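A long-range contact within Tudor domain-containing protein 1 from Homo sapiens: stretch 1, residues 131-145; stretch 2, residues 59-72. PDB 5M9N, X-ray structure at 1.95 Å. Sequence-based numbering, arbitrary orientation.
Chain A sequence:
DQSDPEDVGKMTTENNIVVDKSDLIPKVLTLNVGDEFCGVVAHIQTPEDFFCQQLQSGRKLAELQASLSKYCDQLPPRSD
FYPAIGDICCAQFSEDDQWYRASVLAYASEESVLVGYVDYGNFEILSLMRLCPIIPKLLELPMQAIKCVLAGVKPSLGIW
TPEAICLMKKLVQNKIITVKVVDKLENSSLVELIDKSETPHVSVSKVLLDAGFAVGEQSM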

# COMPACT_ATOMS: atom_id res chain seq x y z
N LEU A 131 11.70 13.89 5.37
CA LEU A 131 11.30 12.93 6.42
C LEU A 131 11.26 13.65 7.77
O LEU A 131 12.03 14.55 7.94
CB LEU A 131 12.21 11.73 6.48
CG LEU A 131 12.59 11.09 5.14
CD1 LEU A 131 13.74 10.08 5.33
CD2 LEU A 131 11.39 10.44 4.51
N CYS A 132 10.39 13.18 8.68
CA CYS A 132 9.98 13.76 9.99
C CYS A 132 9.99 12.44 10.84
O CYS A 132 9.52 11.39 10.34
CB CYS A 132 8.51 14.54 9.77
SG CYS A 132 6.94 14.66 10.82
N PRO A 133 10.48 12.44 12.10
CA PRO A 133 10.09 11.26 12.92
C PRO A 133 8.58 11.20 13.26
O PRO A 133 7.90 12.21 13.11
CB PRO A 133 10.89 11.42 14.20
CG PRO A 133 11.26 12.86 14.24
CD PRO A 133 11.33 13.39 12.85
N ILE A 134 8.11 10.01 13.65
CA ILE A 134 6.71 9.75 13.98
C ILE A 134 6.63 9.48 15.47
O ILE A 134 7.64 9.13 16.11
CB ILE A 134 6.11 8.56 13.15
CG1 ILE A 134 4.57 8.64 13.08
CG2 ILE A 134 6.61 7.21 13.68
CD1 ILE A 134 3.97 7.97 11.85
N ILE A 135 5.44 9.63 16.01
CA ILE A 135 5.14 9.25 17.41
C ILE A 135 4.09 8.13 17.46
O ILE A 135 3.35 7.97 16.50
CB ILE A 135 4.69 10.44 18.23
CG1 ILE A 135 3.52 11.14 17.55
CG2 ILE A 135 5.87 11.38 18.41
CD1 ILE A 135 2.75 11.99 18.51
N PRO A 136 4.03 7.37 18.57
CA PRO A 136 3.15 6.20 18.60
C PRO A 136 1.66 6.53 18.48
O PRO A 136 0.91 5.70 17.98
CB PRO A 136 3.45 5.56 19.98
CG PRO A 136 4.71 6.19 20.44
CD PRO A 136 4.64 7.57 19.89
N LYS A 137 1.23 7.73 18.88
CA LYS A 137 -0.17 8.13 18.62
C LYS A 137 -0.51 8.01 17.14
O LYS A 137 -1.60 7.59 16.82
CB LYS A 137 -0.45 9.55 19.10
CG LYS A 137 -1.91 10.04 18.93
CD LYS A 137 -2.78 9.76 20.16
CE LYS A 137 -4.30 9.86 19.88
NZ LYS A 137 -5.16 9.77 21.11
N LEU A 138 0.41 8.34 16.24
CA LEU A 138 0.08 8.35 14.82
C LEU A 138 0.12 6.96 14.16
O LEU A 138 -0.17 6.86 12.97
CB LEU A 138 0.96 9.34 14.07
CG LEU A 138 0.67 10.80 14.40
CD1 LEU A 138 1.79 11.73 13.97
CD2 LEU A 138 -0.65 11.21 13.74
N LEU A 139 0.50 5.93 14.93
CA LEU A 139 0.44 4.52 14.52
C LEU A 139 -0.77 3.76 15.05
O LEU A 139 -0.81 2.54 14.95
CB LEU A 139 1.74 3.78 14.96
CG LEU A 139 3.04 4.31 14.39
CD1 LEU A 139 4.23 3.51 14.93
CD2 LEU A 139 2.99 4.19 12.89
N GLU A 140 -1.76 4.45 15.57
CA GLU A 140 -2.95 3.79 16.07
C GLU A 140 -3.84 3.25 14.94
O GLU A 140 -4.37 2.16 15.09
CB GLU A 140 -3.74 4.70 17.01
CG GLU A 140 -2.99 4.91 18.32
CD GLU A 140 -3.74 5.76 19.31
OE1 GLU A 140 -4.67 6.49 18.90
OE2 GLU A 140 -3.37 5.72 20.51
N LEU A 141 -3.96 3.97 13.82
CA LEU A 141 -4.58 3.42 12.61
C LEU A 141 -3.73 2.28 12.04
O LEU A 141 -2.54 2.46 11.89
CB LEU A 141 -4.75 4.51 11.54
CG LEU A 141 -5.66 4.09 10.35
CD1 LEU A 141 -7.06 3.93 10.88
CD2 LEU A 141 -5.67 5.09 9.21
N PRO A 142 -4.33 1.10 11.76
CA PRO A 142 -3.53 0.12 11.05
C PRO A 142 -3.13 0.59 9.66
O PRO A 142 -3.84 1.40 9.02
CB PRO A 142 -4.40 -1.15 11.01
CG PRO A 142 -5.54 -0.91 11.92
CD PRO A 142 -5.53 0.50 12.38
N MET A 143 -1.99 0.09 9.20
CA MET A 143 -1.52 0.37 7.88
C MET A 143 -2.53 -0.01 6.79
O MET A 143 -3.10 -1.13 6.78
CB MET A 143 -0.18 -0.35 7.63
CG MET A 143 0.94 0.11 8.53
SD MET A 143 2.49 -0.75 8.19
CE MET A 143 2.02 -2.39 8.72
N GLN A 144 -2.84 0.92 5.92
CA GLN A 144 -3.98 0.72 5.05
C GLN A 144 -3.73 0.07 3.69
O GLN A 144 -4.73 -0.24 3.02
CB GLN A 144 -4.71 2.03 4.90
CG GLN A 144 -5.24 2.55 6.24
CD GLN A 144 -6.42 1.76 6.77
OE1 GLN A 144 -7.44 1.60 6.06
NE2 GLN A 144 -6.34 1.33 8.01
N ALA A 145 -2.49 -0.06 3.22
CA ALA A 145 -2.22 -0.66 1.92
C ALA A 145 -2.10 -2.14 2.17
O ALA A 145 -1.25 -2.57 2.96
CB ALA A 145 -0.93 -0.14 1.32
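Stretch 2 59-72: RKLAELQASLSKYC

What forms the apolar centre of the contact? Stretch 2 is helical throughout, part of a helix that extends beyond it in both directions, and it lays Leu 64, Ser 67, Leu 68 and Tyr 71 around Leu 138, which lies in a short 3-10 segment in an otherwise mostly irregular stretch 1. The CA-to-CB bond of Leu 138 points toward the helix, and both its methyls take part in the packing. CD1 of Leu 138 lies 3.8 Å from CD2 of Leu 68 and 3.4 Å from CD2 of Tyr 71; it sits over one face of the tyrosine ring, 3.8 Å from the centroid of the Tyr 71 ring, in a CH-pi contact. CD2 of Leu 138 reaches CB of Ser 67 at 3.8 Å and CD1 of Leu 64 at 4.2 Å.

In which direction does the helix run past stretch 1? The two stretches run in opposite senses: Cys 132 is matched with Cys 72, Leu 138 with Leu 68 and Gln 144 with Leu 61. The CA atoms of Leu 138 and Leu 68 are 7.3 Å apart, while those of Gln 144 and Leu 61 are 8.2 Å apart, so the backbones stand further off at the beginning of stretch 2. Side chains fill that gap. CD2 of Leu 141 packs 3.7 Å from CD2 of Leu 64 and 3.9 Å from CD1 of Leu 61, CD1 of Leu 141 touches CG of Lys 60 at 3.3 Å, and CG of Gln 144 rests 3.8 Å from CD1 of Leu 61.

What fastens the other end? Here the CA atoms of Cys 132 and Cys 72 approach to 6.6 Å. A disulfide joins SG of Cys 132 to SG of Cys 72 at 2.2 Å, with a chi3 of -84°. This covalent link ties the end of the helical stretch to the strand residue. The SG of Cys 132 also lies 3.6 Å from CE2 of Tyr 71, approaching the ring obliquely.

Where does the contact turn polar? The ring of Tyr 71 leads outward from the leucines to its hydroxyl, whose OH donates a hydrogen bond of 2.7 Å to the backbone O of Pro 133. That oxygen lies at the ring edge, near its plane, so the same side chain can offer a face to Leu 138 and a donor to the backbone. Nearby, CG1 of Ile 135 packs 3.9 Å from CE1 of Tyr 71, keeping apolar contact beside the hydrogen bond.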

# COMPACT_ATOMS: atom_id res chain seq x y z
N ARG A 59 -12.26 8.11 5.03
CA ARG A 59 -12.46 9.15 6.04
C ARG A 59 -11.37 9.04 7.10
O ARG A 59 -10.69 10.01 7.41
CB ARG A 59 -13.83 9.01 6.71
CG ARG A 59 -15.03 9.09 5.74
CD ARG A 59 -16.20 8.18 6.13
NE ARG A 59 -17.01 8.73 7.23
CZ ARG A 59 -18.15 9.42 7.11
NH1 ARG A 59 -18.69 9.67 5.91
NH2 ARG A 59 -18.77 9.86 8.21
N LYS A 60 -11.25 7.83 7.65
CA LYS A 60 -10.24 7.48 8.67
C LYS A 60 -8.81 7.88 8.23
O LYS A 60 -7.98 8.32 9.04
CB LYS A 60 -10.31 5.97 8.92
CG LYS A 60 -9.89 5.56 10.31
CD LYS A 60 -11.05 5.55 11.30
CE LYS A 60 -10.60 5.64 12.75
NZ LYS A 60 -10.37 7.05 13.13
N LEU A 61 -8.55 7.80 6.93
CA LEU A 61 -7.28 8.13 6.34
C LEU A 61 -7.11 9.61 6.06
O LEU A 61 -6.01 10.13 6.25
CB LEU A 61 -7.09 7.30 5.06
CG LEU A 61 -5.75 6.88 4.49
CD1 LEU A 61 -4.87 6.28 5.58
CD2 LEU A 61 -6.04 5.89 3.38
N ALA A 62 -8.19 10.30 5.64
CA ALA A 62 -8.14 11.73 5.48
C ALA A 62 -7.92 12.35 6.83
O ALA A 62 -7.28 13.36 6.94
CB ALA A 62 -9.44 12.28 4.86
N GLU A 63 -8.47 11.72 7.86
CA GLU A 63 -8.29 12.13 9.25
C GLU A 63 -6.82 11.98 9.70
O GLU A 63 -6.24 12.88 10.33
CB GLU A 63 -9.23 11.30 10.13
CG GLU A 63 -8.82 11.11 11.59
CD GLU A 63 -9.99 10.84 12.52
OE1 GLU A 63 -11.13 10.51 12.05
OE2 GLU A 63 -9.77 10.97 13.75
N LEU A 64 -6.23 10.85 9.36
CA LEU A 64 -4.80 10.60 9.67
C LEU A 64 -3.94 11.64 9.03
O LEU A 64 -3.08 12.24 9.66
CB LEU A 64 -4.41 9.22 9.17
CG LEU A 64 -2.95 8.80 9.32
CD1 LEU A 64 -2.51 8.87 10.77
CD2 LEU A 64 -2.80 7.40 8.77
N GLN A 65 -4.15 11.84 7.75
CA GLN A 65 -3.44 12.85 6.98
C GLN A 65 -3.58 14.26 7.55
O GLN A 65 -2.62 15.01 7.52
CB GLN A 65 -3.92 12.84 5.53
CG GLN A 65 -3.72 11.47 4.82
CD GLN A 65 -2.25 11.15 4.68
OE1 GLN A 65 -1.53 11.95 4.09
NE2 GLN A 65 -1.79 10.01 5.24
N ALA A 66 -4.75 14.61 8.09
CA ALA A 66 -4.88 15.90 8.77
C ALA A 66 -4.03 15.93 10.04
O ALA A 66 -3.39 16.94 10.33
CB ALA A 66 -6.35 16.17 9.11
N SER A 67 -4.05 14.84 10.80
CA SER A 67 -3.26 14.78 12.02
C SER A 67 -1.78 14.84 11.74
O SER A 67 -1.00 15.47 12.47
CB SER A 67 -3.55 13.52 12.78
OG SER A 67 -4.88 13.46 13.12
N LEU A 68 -1.39 14.17 10.66
CA LEU A 68 0.04 14.11 10.28
C LEU A 68 0.56 15.52 9.90
O LEU A 68 1.67 15.88 10.22
CB LEU A 68 0.23 13.13 9.13
CG LEU A 68 0.45 11.67 9.52
CD1 LEU A 68 0.26 10.74 8.32
CD2 LEU A 68 1.84 11.47 10.14
N SER A 69 -0.28 16.26 9.19
CA SER A 69 0.00 17.61 8.73
C SER A 69 0.12 18.53 9.92
O SER A 69 1.06 19.30 10.02
CB SER A 69 -1.16 18.09 7.84
OG SER A 69 -1.05 19.49 7.63
N LYS A 70 -0.82 18.42 10.85
CA LYS A 70 -0.76 19.21 12.05
C LYS A 70 0.48 18.95 12.89
O LYS A 70 1.12 19.87 13.40
CB LYS A 70 -2.00 18.91 12.88
CG LYS A 70 -2.08 19.75 14.13
CD LYS A 70 -3.39 19.52 14.82
CE LYS A 70 -3.45 20.30 16.13
NZ LYS A 70 -4.74 20.03 16.85
N TYR A 71 0.84 17.67 13.00
CA TYR A 71 1.92 17.22 13.82
C TYR A 71 3.26 17.61 13.20
O TYR A 71 4.10 18.19 13.90
CB TYR A 71 1.82 15.70 14.05
CG TYR A 71 3.12 15.03 14.43
CD1 TYR A 71 3.61 15.06 15.75
CD2 TYR A 71 3.89 14.38 13.47
CE1 TYR A 71 4.83 14.46 16.09
CE2 TYR A 71 5.12 13.78 13.78
CZ TYR A 71 5.57 13.80 15.08
OH TYR A 71 6.76 13.19 15.35
N CYS A 72 3.45 17.29 11.92
CA CYS A 72 4.71 17.61 11.26
C CYS A 72 4.97 19.11 11.17
O CYS A 72 6.11 19.52 11.25
CB CYS A 72 4.82 16.96 9.88
SG CYS A 72 4.94 15.15 9.98